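Local structure of ferritin, putative (Archaeoglobus fulgidus, 5LS9) at residues Phe62-Arg66 / Asp115-Phe121; Phe41-Met45 / Phe89-Tyr93. The protein probably takes up and stores iron as a 24-subunit ferritin shell, here an engineered archaeal ferritin with human-like features intended for cell-targeted delivery. The protein carries 10 engineered substitutions. Numbering follows the deposited sequence.

Contact 1: residues Phe62-Arg66 / Asp115-Phe121; sequences FVSER and DFATYNF
This is an aromatic and salt-bridge contact at one end of the ferritin four-helix bundle. Residues 62-65 are the last turn of helix 39-65, and Arg66 follows it. Asp115 is the non-helical N-cap residue of helix 116-146, and 116-121 is helical. The two segments run antiparallel: Phe62 CA lies 8.6 Å from Phe121 CA, and Arg66 CA lies 9.1 Å from Ala117 CA. Phe62 and Phe121 both take chi1 t. Their rings form an offset stack, with centroids 4.2 Å apart and planes at 11°. The edge of the Phe62 ring meets Thr118, CE2 to OG1 3.4 Å. Asp115 OD1 accepts from Thr118 N at 3.1 Å. The same carboxylate binds Arg66 in a salt bridge, Arg66 NH2 to Asp115 OD1 2.9 Å, so one side chain both caps the helix and pairs with a charge. The Arg66 guanidinium lays one face over Ala117, CZ to CB 3.8 Å. Facing away from segment 62-66, Tyr119 packs on Leu154 of a neighbouring subunit.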
# COMPACT_ATOMS: atom_id res chain seq x y z
N PHE F 62 -47.07 -15.52 12.93
CA PHE F 62 -47.84 -15.67 11.71
C PHE F 62 -49.32 -15.42 11.94
O PHE F 62 -49.92 -14.57 11.29
CB PHE F 62 -47.66 -17.06 11.09
CG PHE F 62 -48.39 -17.22 9.78
CD1 PHE F 62 -48.00 -16.50 8.66
CD2 PHE F 62 -49.48 -18.07 9.69
CE1 PHE F 62 -48.68 -16.63 7.47
CE2 PHE F 62 -50.17 -18.20 8.49
CZ PHE F 62 -49.76 -17.49 7.38
N VAL F 63 -49.90 -16.15 12.89
CA VAL F 63 -51.31 -16.01 13.25
C VAL F 63 -51.71 -14.54 13.44
O VAL F 63 -52.72 -14.09 12.88
CB VAL F 63 -51.65 -16.80 14.54
CG1 VAL F 63 -53.05 -16.45 15.05
CG2 VAL F 63 -51.54 -18.30 14.30
N SER F 64 -50.91 -13.81 14.22
CA SER F 64 -51.19 -12.40 14.50
C SER F 64 -50.96 -11.49 13.28
O SER F 64 -51.57 -10.43 13.17
CB SER F 64 -50.37 -11.90 15.71
OG SER F 64 -49.17 -11.24 15.31
N GLU F 65 -50.07 -11.89 12.37
CA GLU F 65 -49.85 -11.11 11.14
C GLU F 65 -51.10 -11.12 10.27
O GLU F 65 -51.49 -10.08 9.72
CB GLU F 65 -48.64 -11.64 10.35
CG GLU F 65 -48.11 -10.67 9.29
CD GLU F 65 -46.99 -11.26 8.43
OE1 GLU F 65 -45.89 -10.66 8.39
OE2 GLU F 65 -47.21 -12.31 7.78
N ARG F 66 -51.75 -12.29 10.19
CA ARG F 66 -52.90 -12.49 9.30
C ARG F 66 -54.24 -11.95 9.84
O ARG F 66 -55.26 -12.02 9.15
CB ARG F 66 -53.04 -13.99 8.99
CG ARG F 66 -51.82 -14.60 8.32
CD ARG F 66 -51.92 -14.59 6.80
NE ARG F 66 -52.93 -15.54 6.33
CZ ARG F 66 -53.85 -15.29 5.41
NH1 ARG F 66 -53.92 -14.12 4.79
NH2 ARG F 66 -54.72 -16.24 5.08
N ASP F 115 -56.41 -21.28 1.10
CA ASP F 115 -55.58 -20.34 1.83
C ASP F 115 -54.14 -20.49 1.37
O ASP F 115 -53.33 -21.17 2.01
CB ASP F 115 -55.70 -20.56 3.34
CG ASP F 115 -55.15 -19.39 4.14
OD1 ASP F 115 -54.18 -18.75 3.69
OD2 ASP F 115 -55.70 -19.13 5.24
N PHE F 116 -53.83 -19.82 0.26
CA PHE F 116 -52.50 -19.90 -0.35
C PHE F 116 -51.43 -19.28 0.53
O PHE F 116 -50.34 -19.84 0.67
CB PHE F 116 -52.50 -19.23 -1.72
CG PHE F 116 -53.39 -19.90 -2.73
CD1 PHE F 116 -53.32 -21.26 -2.94
CD2 PHE F 116 -54.29 -19.16 -3.48
CE1 PHE F 116 -54.13 -21.89 -3.86
CE2 PHE F 116 -55.09 -19.77 -4.42
CZ PHE F 116 -55.02 -21.14 -4.61
N ALA F 117 -51.75 -18.12 1.11
CA ALA F 117 -50.79 -17.43 1.96
C ALA F 117 -50.19 -18.39 2.99
O ALA F 117 -48.97 -18.52 3.10
CB ALA F 117 -51.45 -16.25 2.66
N THR F 118 -51.06 -19.09 3.71
CA THR F 118 -50.67 -20.04 4.74
C THR F 118 -49.93 -21.25 4.15
O THR F 118 -48.85 -21.62 4.64
CB THR F 118 -51.91 -20.49 5.54
OG1 THR F 118 -52.45 -19.36 6.25
CG2 THR F 118 -51.59 -21.62 6.54
N TYR F 119 -50.49 -21.86 3.11
CA TYR F 119 -49.88 -23.03 2.46
C TYR F 119 -48.38 -22.84 2.21
O TYR F 119 -47.57 -23.72 2.52
CB TYR F 119 -50.57 -23.34 1.12
CG TYR F 119 -49.90 -24.45 0.33
CD1 TYR F 119 -50.07 -25.78 0.67
CD2 TYR F 119 -49.09 -24.16 -0.76
CE1 TYR F 119 -49.47 -26.79 -0.05
CE2 TYR F 119 -48.48 -25.16 -1.49
CZ TYR F 119 -48.67 -26.48 -1.13
OH TYR F 119 -48.07 -27.50 -1.82
N ASN F 120 -48.02 -21.69 1.65
CA ASN F 120 -46.62 -21.33 1.40
C ASN F 120 -45.77 -21.28 2.67
O ASN F 120 -44.68 -21.84 2.72
CB ASN F 120 -46.54 -19.97 0.70
CG ASN F 120 -46.80 -20.06 -0.79
OD1 ASN F 120 -47.60 -19.30 -1.33
ND2 ASN F 120 -46.10 -20.96 -1.47
N PHE F 121 -46.27 -20.57 3.68
CA PHE F 121 -45.60 -20.45 4.98
C PHE F 121 -45.34 -21.83 5.59
O PHE F 121 -44.27 -22.07 6.15
CB PHE F 121 -46.44 -19.58 5.93
CG PHE F 121 -46.01 -19.62 7.37
CD1 PHE F 121 -44.83 -19.03 7.78
CD2 PHE F 121 -46.80 -20.24 8.34
CE1 PHE F 121 -44.43 -19.06 9.12
CE2 PHE F 121 -46.41 -20.28 9.67
CZ PHE F 121 -45.22 -19.69 10.06

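Contact 2: residues Phe41-Met45 / Phe89-Tyr93; sequences FSNWM and FEHVY
Phe89 fills the gap between two widely spaced helical segments, 41-45 and 89-93. Their axes approach to 13.8 Å and run nearly parallel, with a crossing angle of 18°. Phe41 CA lies 10.1 Å from Phe89 CA, and Met45 CA 10.0 Å from Val92 CA. Large side chains must therefore bridge the space. Phe89 has an off-well chi1 of -99°, and its ring reaches three residues of segment 41-45. Its edge points at the face of Trp44 (chi1 t) in a T-shaped pair: centroids are 5.0 Å apart, planes at 69°, and Phe89 CE1 is 3.6 Å from Trp44 CZ3. Phe41 (chi1 m) meets it edge to edge, CD2 to Phe89 CE2 3.7 Å. Met45, rotamer mmt, lays its methyl over one Phe89 face, a CH-pi contact with Met45 CE 3.8 Å from the ring centroid. Met45 SD, oblique at 5.5 Å from that centroid, adds a Met-aromatic contact. Met45 CE also touches Val92 CG2 at 4.1 Å. In the buried bundle core, Met29 of helix 6-35, Ile139 of helix 116-146 and Leu160 of helix 150-160 surround the cluster.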
# COMPACT_ATOMS: atom_id res chain seq x y z
N PHE F 41 -25.80 -35.60 25.37
CA PHE F 41 -27.21 -35.89 25.12
C PHE F 41 -28.07 -34.78 25.71
O PHE F 41 -29.01 -34.30 25.07
CB PHE F 41 -27.60 -37.24 25.72
CG PHE F 41 -27.12 -38.41 24.92
CD1 PHE F 41 -25.80 -38.83 24.99
CD2 PHE F 41 -27.99 -39.09 24.09
CE1 PHE F 41 -25.36 -39.90 24.24
CE2 PHE F 41 -27.56 -40.17 23.34
CZ PHE F 41 -26.24 -40.58 23.42
N SER F 42 -27.74 -34.38 26.94
CA SER F 42 -28.44 -33.28 27.62
C SER F 42 -28.41 -32.00 26.80
O SER F 42 -29.43 -31.33 26.65
CB SER F 42 -27.83 -33.02 29.01
OG SER F 42 -26.62 -32.31 28.92
N ASN F 43 -27.24 -31.66 26.27
CA ASN F 43 -27.09 -30.48 25.42
C ASN F 43 -27.99 -30.53 24.18
O ASN F 43 -28.62 -29.53 23.83
CB ASN F 43 -25.62 -30.32 25.00
CG ASN F 43 -25.40 -29.10 24.13
OD1 ASN F 43 -25.36 -29.19 22.90
ND2 ASN F 43 -25.27 -27.94 24.77
N TRP F 44 -28.06 -31.70 23.54
CA TRP F 44 -28.85 -31.91 22.32
C TRP F 44 -30.34 -31.62 22.51
O TRP F 44 -30.96 -30.97 21.67
CB TRP F 44 -28.71 -33.34 21.83
CG TRP F 44 -29.17 -33.58 20.42
CD1 TRP F 44 -28.41 -33.51 19.30
CD2 TRP F 44 -30.50 -33.92 19.99
NE1 TRP F 44 -29.17 -33.80 18.20
CE2 TRP F 44 -30.46 -34.06 18.60
CE3 TRP F 44 -31.71 -34.13 20.65
CZ2 TRP F 44 -31.58 -34.39 17.84
CZ3 TRP F 44 -32.83 -34.45 19.90
CH2 TRP F 44 -32.75 -34.58 18.51
N MET F 45 -30.90 -32.12 23.60
CA MET F 45 -32.31 -31.88 23.92
C MET F 45 -32.58 -30.40 24.25
O MET F 45 -33.57 -29.85 23.80
CB MET F 45 -32.75 -32.78 25.07
CG MET F 45 -32.65 -34.27 24.75
SD MET F 45 -33.97 -34.88 23.68
CE MET F 45 -33.21 -36.34 23.01
N PHE F 89 -34.79 -41.98 22.62
CA PHE F 89 -34.73 -41.47 21.24
C PHE F 89 -35.71 -42.14 20.28
O PHE F 89 -35.99 -41.60 19.22
CB PHE F 89 -33.31 -41.55 20.67
CG PHE F 89 -32.56 -40.25 20.73
CD1 PHE F 89 -32.97 -39.17 19.96
CD2 PHE F 89 -31.44 -40.11 21.55
CE1 PHE F 89 -32.28 -37.97 20.01
CE2 PHE F 89 -30.75 -38.91 21.60
CZ PHE F 89 -31.16 -37.84 20.83
N GLU F 90 -36.20 -43.33 20.64
CA GLU F 90 -37.27 -43.96 19.86
C GLU F 90 -38.63 -43.31 20.12
O GLU F 90 -39.54 -43.44 19.30
CB GLU F 90 -37.34 -45.46 20.13
CG GLU F 90 -36.30 -46.24 19.34
CD GLU F 90 -36.39 -47.73 19.58
OE1 GLU F 90 -36.22 -48.14 20.75
OE2 GLU F 90 -36.61 -48.48 18.61
N HIS F 91 -38.76 -42.60 21.24
CA HIS F 91 -39.95 -41.79 21.50
C HIS F 91 -39.90 -40.48 20.72
O HIS F 91 -40.93 -40.01 20.22
CB HIS F 91 -40.10 -41.49 22.99
CG HIS F 91 -41.48 -41.05 23.37
ND1 HIS F 91 -41.81 -39.72 23.56
CD2 HIS F 91 -42.62 -41.75 23.57
CE1 HIS F 91 -43.09 -39.63 23.88
NE2 HIS F 91 -43.60 -40.85 23.90
N VAL F 92 -38.71 -39.90 20.62
CA VAL F 92 -38.49 -38.67 19.85
C VAL F 92 -38.95 -38.88 18.41
O VAL F 92 -39.70 -38.06 17.86
CB VAL F 92 -37.00 -38.23 19.89
CG1 VAL F 92 -36.73 -37.09 18.92
CG2 VAL F 92 -36.61 -37.81 21.30
N TYR F 93 -38.51 -39.97 17.79
CA TYR F 93 -38.90 -40.28 16.42
C TYR F 93 -40.43 -40.39 16.31
O TYR F 93 -41.06 -39.56 15.65
CB TYR F 93 -38.21 -41.57 15.95
CG TYR F 93 -38.52 -41.98 14.52
CD1 TYR F 93 -38.29 -41.12 13.45
CD2 TYR F 93 -39.02 -43.25 14.23
CE1 TYR F 93 -38.56 -41.49 12.15
CE2 TYR F 93 -39.31 -43.63 12.93
CZ TYR F 93 -39.07 -42.75 11.89
OH TYR F 93 -39.35 -43.14 10.60

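Overall arrangement
Contacts 1 and 2 lie on opposite sides of the chain's centre. Their centres are 30 Å apart and their nearest atoms about 20 Å, so they do not touch. Helix 39-65 serves both: residues 41-45 near its start in contact 2, residues 62-65 as its last turn in contact 1. Its partners are the successive helices 85-112 and 116-146. Along the chain the segments of the two contacts alternate. A magnesium ion bound by Glu19, Glu52 and Gln129 sits about 11 Å from the Phe121 side chain and about 10 Å from that of Val92. Neither contact supplies a metal ligand. The touching residues of contact 2 are all buried; contact 1 is partly buried, and other subunits reach its segments.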